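Local coordinates for sterol regulatory element-binding protein cleavage-activating protein (Schizosaccharomyces pombe, PDB 4YHC) that acts as the escort required for processing of Sre1 at low sterol and low oxygen, and is represented here by its WD40 domain, at residues 56-61 with 101-106; 25-30 with 62-67; 82-87 with 136-141; 46-51 with 78-83; 449-454 with 458-463. The protein carries 9 engineered substitutions. All coordinates share one frame; numbering follows the deposited sequence.

Interaction 1 of 5, residues 56-61 with 101-106; sequences VWDLRQ and NVESPS. Engineered in segment 101-106: Ser106 (natural residue Cys).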
# COMPACT_ATOMS: atom_id res chain seq x y z
N VAL A 56 9.81 6.45 13.08
CA VAL A 56 9.57 5.10 12.75
C VAL A 56 9.09 4.31 14.00
O VAL A 56 9.64 4.44 15.11
CB VAL A 56 10.58 4.43 11.78
CG1 VAL A 56 11.72 5.34 11.32
CG2 VAL A 56 10.88 2.98 12.01
N TRP A 57 8.00 3.57 13.77
CA TRP A 57 7.13 3.07 14.85
C TRP A 57 6.90 1.61 14.62
O TRP A 57 6.57 1.22 13.52
CB TRP A 57 5.82 3.88 14.76
CG TRP A 57 4.75 3.41 15.67
CD1 TRP A 57 3.65 2.62 15.35
CD2 TRP A 57 4.66 3.70 17.04
NE1 TRP A 57 2.89 2.45 16.47
CE2 TRP A 57 3.50 3.09 17.53
CE3 TRP A 57 5.45 4.46 17.92
CZ2 TRP A 57 3.11 3.20 18.85
CZ3 TRP A 57 5.07 4.55 19.25
CH2 TRP A 57 3.91 3.93 19.69
N ASP A 58 7.08 0.79 15.67
CA ASP A 58 6.78 -0.63 15.64
C ASP A 58 5.30 -0.85 15.98
O ASP A 58 4.84 -0.59 17.08
CB ASP A 58 7.68 -1.44 16.62
CG ASP A 58 7.55 -2.91 16.37
OD1 ASP A 58 6.44 -3.46 16.62
OD2 ASP A 58 8.49 -3.52 15.78
N LEU A 59 4.54 -1.30 15.03
CA LEU A 59 3.07 -1.31 15.14
C LEU A 59 2.61 -2.31 16.24
O LEU A 59 1.73 -2.02 17.00
CB LEU A 59 2.53 -1.79 13.82
CG LEU A 59 1.91 -0.85 12.74
CD1 LEU A 59 1.93 0.60 13.06
CD2 LEU A 59 2.43 -1.09 11.35
N ARG A 60 3.18 -3.51 16.23
CA ARG A 60 2.70 -4.54 17.16
C ARG A 60 3.24 -4.33 18.56
O ARG A 60 2.54 -4.63 19.52
CB ARG A 60 3.04 -5.92 16.64
CG ARG A 60 2.37 -6.26 15.32
CD ARG A 60 0.87 -5.89 15.26
NE ARG A 60 0.37 -5.99 13.89
CZ ARG A 60 -0.32 -7.03 13.40
NH1 ARG A 60 -0.63 -8.08 14.15
NH2 ARG A 60 -0.71 -6.99 12.12
N GLN A 61 4.43 -3.72 18.69
CA GLN A 61 4.99 -3.46 20.00
C GLN A 61 4.61 -2.14 20.55
O GLN A 61 4.96 -1.84 21.69
CB GLN A 61 6.49 -3.60 19.98
CG GLN A 61 6.91 -5.00 19.69
CD GLN A 61 8.40 -5.22 19.85
OE1 GLN A 61 9.06 -4.56 20.66
NE2 GLN A 61 8.96 -6.17 19.07
N ASN A 101 19.42 1.22 10.10
CA ASN A 101 18.96 0.05 10.77
C ASN A 101 17.95 0.55 11.76
O ASN A 101 18.27 1.42 12.59
CB ASN A 101 20.15 -0.62 11.44
CG ASN A 101 19.80 -1.95 12.06
OD1 ASN A 101 18.71 -2.16 12.59
ND2 ASN A 101 20.71 -2.88 11.94
N VAL A 102 16.69 0.07 11.69
CA VAL A 102 15.70 0.61 12.65
C VAL A 102 15.52 -0.32 13.84
O VAL A 102 15.08 0.14 14.87
CB VAL A 102 14.35 1.00 12.04
CG1 VAL A 102 14.48 2.27 11.19
CG2 VAL A 102 13.77 -0.11 11.21
N GLU A 103 15.93 -1.59 13.71
CA GLU A 103 15.80 -2.59 14.75
C GLU A 103 16.84 -2.33 15.81
O GLU A 103 16.53 -2.24 16.98
CB GLU A 103 15.92 -4.02 14.15
CG GLU A 103 14.91 -5.05 14.68
CD GLU A 103 13.46 -4.52 14.65
OE1 GLU A 103 12.86 -4.38 13.54
OE2 GLU A 103 12.91 -4.20 15.72
N SER A 104 18.09 -2.13 15.42
CA SER A 104 19.11 -1.59 16.34
C SER A 104 19.64 -0.26 15.82
O SER A 104 20.59 -0.25 15.00
CB SER A 104 20.29 -2.59 16.51
OG SER A 104 19.82 -3.91 16.75
N PRO A 105 19.04 0.86 16.26
CA PRO A 105 19.20 2.07 15.45
C PRO A 105 20.65 2.48 15.17
O PRO A 105 21.43 2.68 16.09
CB PRO A 105 18.47 3.15 16.24
CG PRO A 105 18.09 2.56 17.52
CD PRO A 105 18.14 1.07 17.39
N SER A 106 20.97 2.59 13.90
CA SER A 106 22.23 3.19 13.46
C SER A 106 22.23 3.43 11.95
O SER A 106 21.44 2.81 11.21
CB SER A 106 23.36 2.25 13.76
OG SER A 106 23.13 1.04 13.14
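Val56 and Val102 meet where two successive blades of the WD40 propeller lie side by side. Val56 is on the strand of the first predicted WD repeat that ends in the Trp57-Asp58 pair for which the motif is named. Val102 sits in the turn after strand 96-101 of the second repeat. The two valines point at each other and cross at about a right angle. The CG1 branch of Val102 does the touching: it lies 3.8 Å from CG2 and 4.1 Å from CG1 of Val56, resting against both tips. That branch is swung anti to its own carbonyl carbon (chi1 -72°).

Farther along, the contact turns polar and loose. Asp58 OD2 and Glu103 OE2 stand 4.5 Å apart, unbonded. Lys65 and Lys43 are placed as salt-bridge partners of the poorly ordered Glu103, the Lys65 one implausibly short and so doubtful in detail; they may ease the repulsion. Lys65 also makes a long, weak ion pair with Asp58.

Each segment also folds on its own acid or amide in an Asx motif. Asn101 OD1 accepts from Ser104 N at 2.9 Å, and Asp58 OD1 takes Gln61 N, also at 2.9 Å, on its anti side.

Interaction 2 of 5, residues 25-30 with 62-67; sequences VPVHHQ and WCTKLV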
# COMPACT_ATOMS: atom_id res chain seq x y z
N VAL A 25 -1.74 7.37 17.85
CA VAL A 25 -0.40 6.80 18.02
C VAL A 25 0.27 7.76 18.99
O VAL A 25 0.11 8.95 18.84
CB VAL A 25 0.36 6.81 16.70
CG1 VAL A 25 1.85 6.68 16.94
CG2 VAL A 25 -0.16 5.71 15.77
N PRO A 26 0.97 7.26 20.00
CA PRO A 26 1.44 8.12 21.09
C PRO A 26 2.53 9.13 20.74
O PRO A 26 2.78 10.00 21.56
CB PRO A 26 1.98 7.14 22.15
CG PRO A 26 1.89 5.79 21.58
CD PRO A 26 1.29 5.84 20.22
N VAL A 27 3.13 9.05 19.57
CA VAL A 27 4.15 10.01 19.13
C VAL A 27 3.61 10.91 18.04
O VAL A 27 2.68 10.52 17.33
CB VAL A 27 5.46 9.29 18.74
CG1 VAL A 27 6.49 10.24 18.13
CG2 VAL A 27 6.06 8.68 19.98
N HIS A 28 4.13 12.14 17.93
CA HIS A 28 3.72 13.02 16.84
C HIS A 28 4.81 13.99 16.38
O HIS A 28 5.85 14.07 16.94
CB HIS A 28 2.47 13.80 17.24
CG HIS A 28 2.65 14.66 18.43
ND1 HIS A 28 3.20 15.93 18.35
CD2 HIS A 28 2.37 14.44 19.74
CE1 HIS A 28 3.27 16.45 19.57
NE2 HIS A 28 2.77 15.57 20.42
N HIS A 29 4.52 14.71 15.31
CA HIS A 29 5.46 15.60 14.66
C HIS A 29 5.08 17.03 15.07
O HIS A 29 3.97 17.24 15.57
CB HIS A 29 5.29 15.51 13.16
CG HIS A 29 5.73 14.21 12.58
ND1 HIS A 29 6.90 14.08 11.87
CD2 HIS A 29 5.15 12.98 12.57
CE1 HIS A 29 7.04 12.83 11.46
NE2 HIS A 29 5.97 12.15 11.84
N GLN A 30 5.98 17.97 14.83
CA GLN A 30 5.70 19.38 15.18
C GLN A 30 4.99 20.08 14.09
O GLN A 30 4.31 21.03 14.39
CB GLN A 30 6.98 20.15 15.54
CG GLN A 30 7.05 20.51 17.01
CD GLN A 30 7.09 19.30 17.90
OE1 GLN A 30 7.94 18.44 17.73
NE2 GLN A 30 6.17 19.21 18.85
N TRP A 62 3.92 -1.29 19.78
CA TRP A 62 3.63 0.07 20.26
C TRP A 62 4.82 0.84 20.80
O TRP A 62 4.73 1.51 21.86
CB TRP A 62 2.51 0.12 21.30
CG TRP A 62 1.19 -0.05 20.69
CD1 TRP A 62 0.68 -1.18 20.20
CD2 TRP A 62 0.22 0.96 20.47
NE1 TRP A 62 -0.58 -0.95 19.68
CE2 TRP A 62 -0.88 0.36 19.84
CE3 TRP A 62 0.14 2.30 20.79
CZ2 TRP A 62 -2.04 1.08 19.50
CZ3 TRP A 62 -0.95 3.00 20.41
CH2 TRP A 62 -2.03 2.40 19.80
N CYS A 63 5.92 0.85 20.03
CA CYS A 63 7.01 1.74 20.40
C CYS A 63 7.78 2.30 19.25
O CYS A 63 7.77 1.78 18.12
CB CYS A 63 7.97 1.05 21.33
SG CYS A 63 8.63 -0.40 20.57
N THR A 64 8.46 3.38 19.59
CA THR A 64 9.28 4.11 18.71
C THR A 64 10.57 3.36 18.44
O THR A 64 11.21 2.89 19.35
CB THR A 64 9.56 5.47 19.37
OG1 THR A 64 8.30 6.13 19.61
CG2 THR A 64 10.28 6.31 18.51
N LYS A 65 10.97 3.29 17.18
CA LYS A 65 12.21 2.71 16.82
C LYS A 65 13.23 3.81 16.50
O LYS A 65 14.40 3.65 16.78
CB LYS A 65 12.05 1.82 15.60
CG LYS A 65 11.15 0.62 15.78
CD LYS A 65 11.01 -0.11 14.42
CE LYS A 65 10.65 -1.57 14.58
NZ LYS A 65 11.53 -2.40 13.72
N LEU A 66 12.81 4.90 15.88
CA LEU A 66 13.77 5.93 15.47
C LEU A 66 12.94 7.17 15.36
O LEU A 66 11.83 7.13 14.81
CB LEU A 66 14.34 5.56 14.07
CG LEU A 66 15.69 6.02 13.55
CD1 LEU A 66 15.74 6.07 12.02
CD2 LEU A 66 16.04 7.37 14.11
N VAL A 67 13.44 8.26 15.90
CA VAL A 67 12.79 9.51 15.80
C VAL A 67 13.87 10.46 15.37
O VAL A 67 14.95 10.49 16.01
CB VAL A 67 12.24 10.02 17.13
CG1 VAL A 67 11.71 11.42 16.94
CG2 VAL A 67 11.13 9.14 17.65
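The CA atoms of Val27 and Thr64 come within 7.8 Å where the irregular link 25-30 passes strand 63-68, with no backbone hydrogen bond between them, the second segment being uneven itself, with a G1 beta bulge at Trp62 and Cys63 facing Asp58 and a classic bulge at Lys65 and Leu66 facing Val56.

Two side-chain pairs carry the contact. Pro26 lies against the six-membered part of the Trp62 indole, and the two side chains run at about a right angle to each other: Pro26 CD is 3.6 Å from Trp62 CZ3 and 3.8 Å from CE3, while CG of the same proline is 4.0 Å from CE3. The indole is brought there by a first torsion that sets Trp62 CG anti to its carbonyl carbon (chi1 -76°). At the second pair, Val27 CG2 meets Thr64 OG1 at 3.4 Å, a methyl against a hydroxyl oxygen in van der Waals contact.

Trp57 of strand 54-58 touches both Pro26 and Thr64. The polar end of Trp62 looks outside the contact.

With no hydrogen bond and no ion pair across it, this surface contact rests on fitted shapes: the threonine oxygen meets only a methyl of Val27 across the contact, and the indole sends its NE1 hydrogen to Ile466 O.

Interaction 3 of 5, residues 82-87 with 136-141; sequences LDPQGN and KNFELV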
# COMPACT_ATOMS: atom_id res chain seq x y z
N LEU A 82 11.02 1.35 3.02
CA LEU A 82 11.39 0.35 3.99
C LEU A 82 11.65 -0.93 3.33
O LEU A 82 10.98 -1.23 2.32
CB LEU A 82 10.24 0.10 4.96
CG LEU A 82 9.90 1.17 5.98
CD1 LEU A 82 8.79 2.03 5.45
CD2 LEU A 82 9.37 0.51 7.23
N ASP A 83 12.54 -1.73 3.89
CA ASP A 83 12.70 -3.06 3.33
C ASP A 83 11.42 -3.88 3.70
O ASP A 83 10.66 -3.50 4.61
CB ASP A 83 13.98 -3.73 3.83
CG ASP A 83 13.83 -4.40 5.18
OD1 ASP A 83 13.77 -3.71 6.21
OD2 ASP A 83 13.77 -5.64 5.19
N PRO A 84 11.19 -4.98 2.99
CA PRO A 84 9.97 -5.72 3.21
C PRO A 84 9.80 -6.30 4.58
O PRO A 84 8.68 -6.49 4.97
CB PRO A 84 10.01 -6.83 2.12
CG PRO A 84 11.09 -6.48 1.19
CD PRO A 84 12.02 -5.58 1.93
N GLN A 85 10.87 -6.45 5.36
CA GLN A 85 10.77 -6.97 6.73
C GLN A 85 10.69 -5.89 7.77
O GLN A 85 10.44 -6.18 8.96
CB GLN A 85 11.95 -7.93 7.04
CG GLN A 85 11.84 -9.28 6.34
CD GLN A 85 10.49 -9.95 6.60
OE1 GLN A 85 10.16 -10.28 7.75
NE2 GLN A 85 9.69 -10.11 5.54
N GLY A 86 10.82 -4.64 7.36
CA GLY A 86 10.71 -3.56 8.33
C GLY A 86 11.87 -3.33 9.27
O GLY A 86 11.68 -2.80 10.38
N ASN A 87 13.05 -3.76 8.87
CA ASN A 87 14.26 -3.61 9.69
C ASN A 87 15.17 -2.49 9.27
O ASN A 87 15.98 -2.01 10.08
CB ASN A 87 15.07 -4.90 9.71
CG ASN A 87 14.29 -6.04 10.29
OD1 ASN A 87 13.65 -5.89 11.30
ND2 ASN A 87 14.24 -7.13 9.59
N LYS A 136 22.58 -10.10 4.45
CA LYS A 136 21.47 -10.01 3.51
C LYS A 136 21.88 -9.22 2.27
O LYS A 136 22.57 -8.19 2.36
CB LYS A 136 20.30 -9.25 4.12
CG LYS A 136 19.85 -9.72 5.47
CD LYS A 136 18.69 -8.86 5.94
CE LYS A 136 18.23 -9.26 7.33
NZ LYS A 136 18.39 -10.72 7.64
N ASN A 137 21.36 -9.65 1.14
CA ASN A 137 21.49 -8.91 -0.08
C ASN A 137 20.15 -8.38 -0.58
O ASN A 137 19.15 -9.06 -0.44
CB ASN A 137 22.06 -9.83 -1.13
CG ASN A 137 22.46 -9.06 -2.34
OD1 ASN A 137 21.94 -9.28 -3.44
ND2 ASN A 137 23.32 -8.09 -2.13
N PHE A 138 20.14 -7.17 -1.12
CA PHE A 138 18.94 -6.53 -1.63
C PHE A 138 19.27 -5.89 -2.94
O PHE A 138 20.41 -5.51 -3.17
CB PHE A 138 18.40 -5.41 -0.71
CG PHE A 138 17.95 -5.87 0.64
CD1 PHE A 138 16.67 -6.43 0.84
CD2 PHE A 138 18.80 -5.79 1.72
CE1 PHE A 138 16.26 -6.84 2.09
CE2 PHE A 138 18.39 -6.21 2.98
CZ PHE A 138 17.14 -6.74 3.16
N GLU A 139 18.24 -5.72 -3.78
CA GLU A 139 18.27 -4.72 -4.83
C GLU A 139 17.44 -3.51 -4.47
O GLU A 139 16.29 -3.63 -4.08
CB GLU A 139 17.84 -5.36 -6.12
CG GLU A 139 18.86 -6.41 -6.55
CD GLU A 139 18.46 -7.15 -7.79
OE1 GLU A 139 17.38 -7.80 -7.75
OE2 GLU A 139 19.22 -7.03 -8.80
N LEU A 140 18.05 -2.33 -4.56
CA LEU A 140 17.42 -1.09 -4.24
C LEU A 140 17.17 -0.40 -5.55
O LEU A 140 18.14 -0.02 -6.25
CB LEU A 140 18.31 -0.20 -3.37
CG LEU A 140 17.83 0.53 -2.14
CD1 LEU A 140 18.80 1.66 -1.77
CD2 LEU A 140 16.40 1.03 -2.20
N VAL A 141 15.90 -0.19 -5.88
CA VAL A 141 15.55 0.35 -7.18
C VAL A 141 15.08 1.79 -7.03
O VAL A 141 14.21 2.12 -6.20
CB VAL A 141 14.46 -0.49 -7.83
CG1 VAL A 141 14.06 0.05 -9.20
CG2 VAL A 141 14.92 -1.95 -7.96
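Asp83 and Phe138 bring two neighbouring blades together, the aspartate from the second predicted WD repeat and the ring from strand 136-144 of the third. Across the contact there are only loose nonpolar approaches, with no hydrogen bond. Asp83 OD2 lies 4.1 Å from Phe138 CZ and 4.2 Å from CE1 of that ring, with carboxylate and ring planes 68° apart. Pro84 CD adds a looser apolar touch, 4.4 Å from Phe138 CE1. Another aromatic, Trp125 of strand 121-127, meets Phe138 edge-to-face and also touches Asp83.

The hydrogen bonds of Asp83 fold the loop on itself, while Gln85 O and Gly86 O bond Asn41 and Thr44 of the first repeat. Asp83 to Gly86 is a type I turn, with Gly86 N bonded to Asp83 O at 3.0 Å. The carboxylate fastens the same turn from its side-chain end. OD2 of Asp83 accepts from Gln85 N at 3.0 Å in an Asx turn, the donor standing well above the carboxylate plane. Asp83 OD1 uses its syn lone pair for Asn87 N at 2.8 Å; it also accepts from Tyr88 N. Asp83 can fold back this way because its CG lies between the backbone N and the carbonyl carbon (chi1 84°). Gly86 takes a positive phi of 75°, where a CB would press on the preceding carbonyl oxygen.

The chemistry implies a division of labour. Three backbone N-H groups fix the carboxylate and probably offset its buried charge, so Phe138 probably meets a carboxylate already held in place.

Interaction 4 of 5, residues 46-51 with 78-83; sequences ASVGLD and KAIALD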
# COMPACT_ATOMS: atom_id res chain seq x y z
N ALA A 46 6.24 4.23 9.17
CA ALA A 46 6.99 5.49 9.18
C ALA A 46 6.13 6.67 8.79
O ALA A 46 5.30 6.57 7.86
CB ALA A 46 8.14 5.38 8.21
N SER A 47 6.38 7.83 9.41
CA SER A 47 5.72 9.05 9.06
C SER A 47 6.78 10.16 8.85
O SER A 47 7.78 10.21 9.57
CB SER A 47 4.70 9.48 10.12
OG SER A 47 5.23 9.50 11.43
N VAL A 48 6.51 11.02 7.87
CA VAL A 48 7.40 12.11 7.50
C VAL A 48 6.65 13.43 7.51
O VAL A 48 5.58 13.54 6.92
CB VAL A 48 7.99 11.90 6.10
CG1 VAL A 48 8.88 13.09 5.78
CG2 VAL A 48 8.82 10.60 6.03
N GLY A 49 7.15 14.38 8.27
CA GLY A 49 6.48 15.69 8.46
C GLY A 49 6.81 16.57 7.29
O GLY A 49 7.78 16.29 6.55
N LEU A 50 6.06 17.65 7.15
CA LEU A 50 6.38 18.72 6.24
C LEU A 50 7.75 19.33 6.44
O LEU A 50 8.28 19.86 5.48
CB LEU A 50 5.38 19.88 6.39
CG LEU A 50 3.92 19.66 5.99
CD1 LEU A 50 3.05 20.84 6.41
CD2 LEU A 50 3.80 19.41 4.51
N ASP A 51 8.26 19.31 7.67
CA ASP A 51 9.64 19.72 8.02
C ASP A 51 10.77 18.66 7.87
O ASP A 51 11.86 18.82 8.43
CB ASP A 51 9.65 20.20 9.47
CG ASP A 51 9.19 19.14 10.47
OD1 ASP A 51 8.74 18.02 10.07
OD2 ASP A 51 9.28 19.41 11.70
N LYS A 78 13.71 13.51 -0.83
CA LYS A 78 12.95 13.20 -1.99
C LYS A 78 12.19 11.85 -1.86
O LYS A 78 11.25 11.65 -2.58
CB LYS A 78 13.89 13.05 -3.19
CG LYS A 78 14.57 14.27 -3.78
CD LYS A 78 15.09 13.91 -5.19
CE LYS A 78 15.04 15.04 -6.21
NZ LYS A 78 14.90 14.50 -7.59
N ALA A 79 12.68 10.90 -1.06
CA ALA A 79 11.96 9.59 -0.97
C ALA A 79 12.37 8.86 0.27
O ALA A 79 13.44 9.10 0.84
CB ALA A 79 12.29 8.70 -2.16
N ILE A 80 11.45 8.00 0.70
CA ILE A 80 11.67 7.07 1.78
C ILE A 80 11.18 5.71 1.40
O ILE A 80 10.24 5.60 0.64
CB ILE A 80 10.95 7.53 3.07
CG1 ILE A 80 11.21 6.52 4.18
CG2 ILE A 80 9.42 7.66 2.86
CD1 ILE A 80 10.56 6.89 5.48
N ALA A 81 11.80 4.66 1.92
CA ALA A 81 11.29 3.33 1.69
C ALA A 81 11.81 2.38 2.73
O ALA A 81 12.85 2.65 3.37
CB ALA A 81 11.59 2.87 0.30
N LEU A 82 11.02 1.35 3.02
CA LEU A 82 11.39 0.35 3.99
C LEU A 82 11.65 -0.93 3.33
O LEU A 82 10.98 -1.23 2.32
CB LEU A 82 10.24 0.10 4.96
CG LEU A 82 9.90 1.17 5.98
CD1 LEU A 82 8.79 2.03 5.45
CD2 LEU A 82 9.37 0.51 7.23
N ASP A 83 12.54 -1.73 3.89
CA ASP A 83 12.70 -3.06 3.33
C ASP A 83 11.42 -3.88 3.70
O ASP A 83 10.66 -3.50 4.61
CB ASP A 83 13.98 -3.73 3.83
CG ASP A 83 13.83 -4.40 5.18
OD1 ASP A 83 13.77 -3.71 6.21
OD2 ASP A 83 13.77 -5.64 5.19
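Ile80 reaches from strand 79-82 into strand 44-49 and puts its terminal methyl between two residues of the facing blade. CD1 of Ile80 is 3.9 Å from Ala46 CB and 4.1 Å from Val48 CG2. This is the tight part, fully buried. The isoleucine gets that far because it is fully extended: CG1 is anti to the backbone N (chi1 -180°) and the next torsion is also straight. Val48 answers tip to tip with the branch that lies beside its own backbone N. At Ala46 the methyl meets a lone CB, close to the strand backbone.

Toward the other end the fit relaxes. Leu82 still points at the opposite strand, but its CD1 stops 4.4 Å from Ala46 CB, and the residue is partly exposed, unlike the three buried ones.

No hydrogen bond joins the segments. The axes of 46-49 and 79-82 run nearly antiparallel, at 169°, yet stay 9.2 Å apart, about twice the spacing of paired strands, so these are two sheets packed through side chains.

Within the propeller, this is the seam between the first two predicted WD repeats. Leu54 of strand 54-58 touches both Val48 and Ile80, and Ala37 of strand 33-38 lies against Leu82. On the other face of strand 79-82, Ala79 and Ala81 pack on Val123 and Trp125 of strand 121-127, in the next blade.

Interaction 5 of 5, residues 449-454 with 458-463; sequences VAIVLG and ALVGYG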
# COMPACT_ATOMS: atom_id res chain seq x y z
N VAL A 449 -6.15 0.41 9.90
CA VAL A 449 -5.73 1.48 9.07
C VAL A 449 -5.13 2.58 9.92
O VAL A 449 -5.42 2.72 11.11
CB VAL A 449 -7.04 1.83 8.35
CG1 VAL A 449 -7.82 3.05 8.79
CG2 VAL A 449 -7.21 1.12 7.04
N ALA A 450 -4.24 3.35 9.31
CA ALA A 450 -3.73 4.59 9.86
C ALA A 450 -4.28 5.78 9.05
O ALA A 450 -4.21 5.78 7.79
CB ALA A 450 -2.20 4.62 9.82
N ILE A 451 -4.80 6.77 9.77
CA ILE A 451 -5.37 7.98 9.18
C ILE A 451 -4.62 9.17 9.82
O ILE A 451 -4.67 9.36 11.01
CB ILE A 451 -6.87 8.13 9.46
CG1 ILE A 451 -7.61 6.99 8.76
CG2 ILE A 451 -7.39 9.45 8.87
CD1 ILE A 451 -9.11 6.96 9.00
N VAL A 452 -3.99 10.00 8.99
CA VAL A 452 -3.30 11.20 9.48
C VAL A 452 -4.33 12.27 9.86
O VAL A 452 -5.30 12.54 9.13
CB VAL A 452 -2.32 11.75 8.43
CG1 VAL A 452 -1.78 13.14 8.79
CG2 VAL A 452 -1.13 10.80 8.29
N LEU A 453 -4.10 12.88 11.00
CA LEU A 453 -4.92 14.00 11.50
C LEU A 453 -3.99 15.14 11.78
O LEU A 453 -3.47 15.27 12.90
CB LEU A 453 -5.59 13.56 12.80
CG LEU A 453 -6.97 12.91 12.71
CD1 LEU A 453 -7.44 12.41 11.38
CD2 LEU A 453 -7.18 11.87 13.82
N GLY A 454 -3.64 15.92 10.74
CA GLY A 454 -2.59 16.94 10.95
C GLY A 454 -1.21 16.44 11.28
O GLY A 454 -0.54 15.84 10.44
N ALA A 458 -4.01 8.52 13.75
CA ALA A 458 -4.99 7.68 14.38
C ALA A 458 -4.95 6.35 13.70
O ALA A 458 -4.99 6.30 12.48
CB ALA A 458 -6.41 8.21 14.20
N LEU A 459 -5.01 5.32 14.52
CA LEU A 459 -5.24 3.96 14.10
C LEU A 459 -6.70 3.63 14.36
O LEU A 459 -7.23 3.88 15.48
CB LEU A 459 -4.34 3.05 14.92
CG LEU A 459 -2.95 2.65 14.44
CD1 LEU A 459 -2.31 3.51 13.39
CD2 LEU A 459 -1.99 2.34 15.60
N VAL A 460 -7.32 3.05 13.35
CA VAL A 460 -8.74 2.68 13.36
C VAL A 460 -8.86 1.30 12.82
O VAL A 460 -8.36 1.01 11.71
CB VAL A 460 -9.57 3.62 12.45
CG1 VAL A 460 -11.07 3.33 12.51
CG2 VAL A 460 -9.34 5.10 12.85
N GLY A 461 -9.50 0.43 13.59
CA GLY A 461 -9.61 -0.98 13.23
C GLY A 461 -10.79 -1.73 13.79
O GLY A 461 -11.52 -1.22 14.64
N TYR A 462 -10.96 -2.93 13.30
CA TYR A 462 -12.03 -3.83 13.72
C TYR A 462 -11.51 -5.19 14.13
O TYR A 462 -10.95 -5.98 13.34
CB TYR A 462 -13.11 -4.02 12.66
CG TYR A 462 -14.28 -4.71 13.18
CD1 TYR A 462 -15.15 -4.04 14.06
CD2 TYR A 462 -14.58 -6.02 12.80
CE1 TYR A 462 -16.22 -4.67 14.61
CE2 TYR A 462 -15.69 -6.65 13.34
CZ TYR A 462 -16.49 -5.96 14.24
OH TYR A 462 -17.60 -6.54 14.78
N GLY A 463 -11.69 -5.49 15.39
CA GLY A 463 -11.18 -6.71 15.93
C GLY A 463 -9.68 -6.93 15.73
O GLY A 463 -9.24 -8.06 15.47
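A beta hairpin of strands 448-453 and 456-462 brings these segments together as neighbours in one antiparallel sheet. Four backbone bonds hold the ladder. At Val449 with Val460, a hydrogen-bonded pair, Val449 N gives to Val460 O at 2.9 Å and Val460 N returns to Val449 O at 3.0 Å. At Ile451 with Ala458 the bonds are Ile451 N to Ala458 O, 2.8 Å, and Ala458 N to Ile451 O, 2.9 Å. Between them Ala450 and Leu459 form the non-hydrogen-bonded pair, where Leu459 CA comes 3.2 Å from Val449 O in a CA-H...O contact.

Side chains join on both faces. Leu459 CD1 meets Ala450 CB at 3.7 Å, with CG only roughly anti to the carbonyl carbon, chi1 -92° lying off the staggered value. On the other face Val449 and Val460 lie side by side, pointing the same way, with Phe365 of strand 363-374 against both. Beyond the bridges Leu453 CD2 rests 3.8 Å from Ala458 CB.

Strand 20-24, from near the chain start, pairs with the outer side of 456-462. One N-terminal strand completing a sheet of three C-terminal ones is the "Velcro" closure typical of WD40 propellers.

Interactions 1 and 4 bridge the first and second predicted WD repeats, interaction 3 the second and third; interaction 2 packs the lead-in to the first against its outer strand, and interaction 5 lies where the ring closes. Interactions 1 and 2 meet with Val56 O 2.7 Å from Lys65 N. Interaction 1 joins interaction 3 through Val102 N and Asn87 O, 2.7 Å apart, and interactions 3 and 4 share Leu82 and Asp83. Between interactions 2 and 4, His29 NE2 lies 2.8 Å from Ser47 OG, consistent with the histidine-serine link common in WD repeats. Val25 CG2, 3.8 Å from Leu459 CD2, brings interaction 2 against interaction 5. Interactions 3 and 5 are farthest apart, centres about 26 Å.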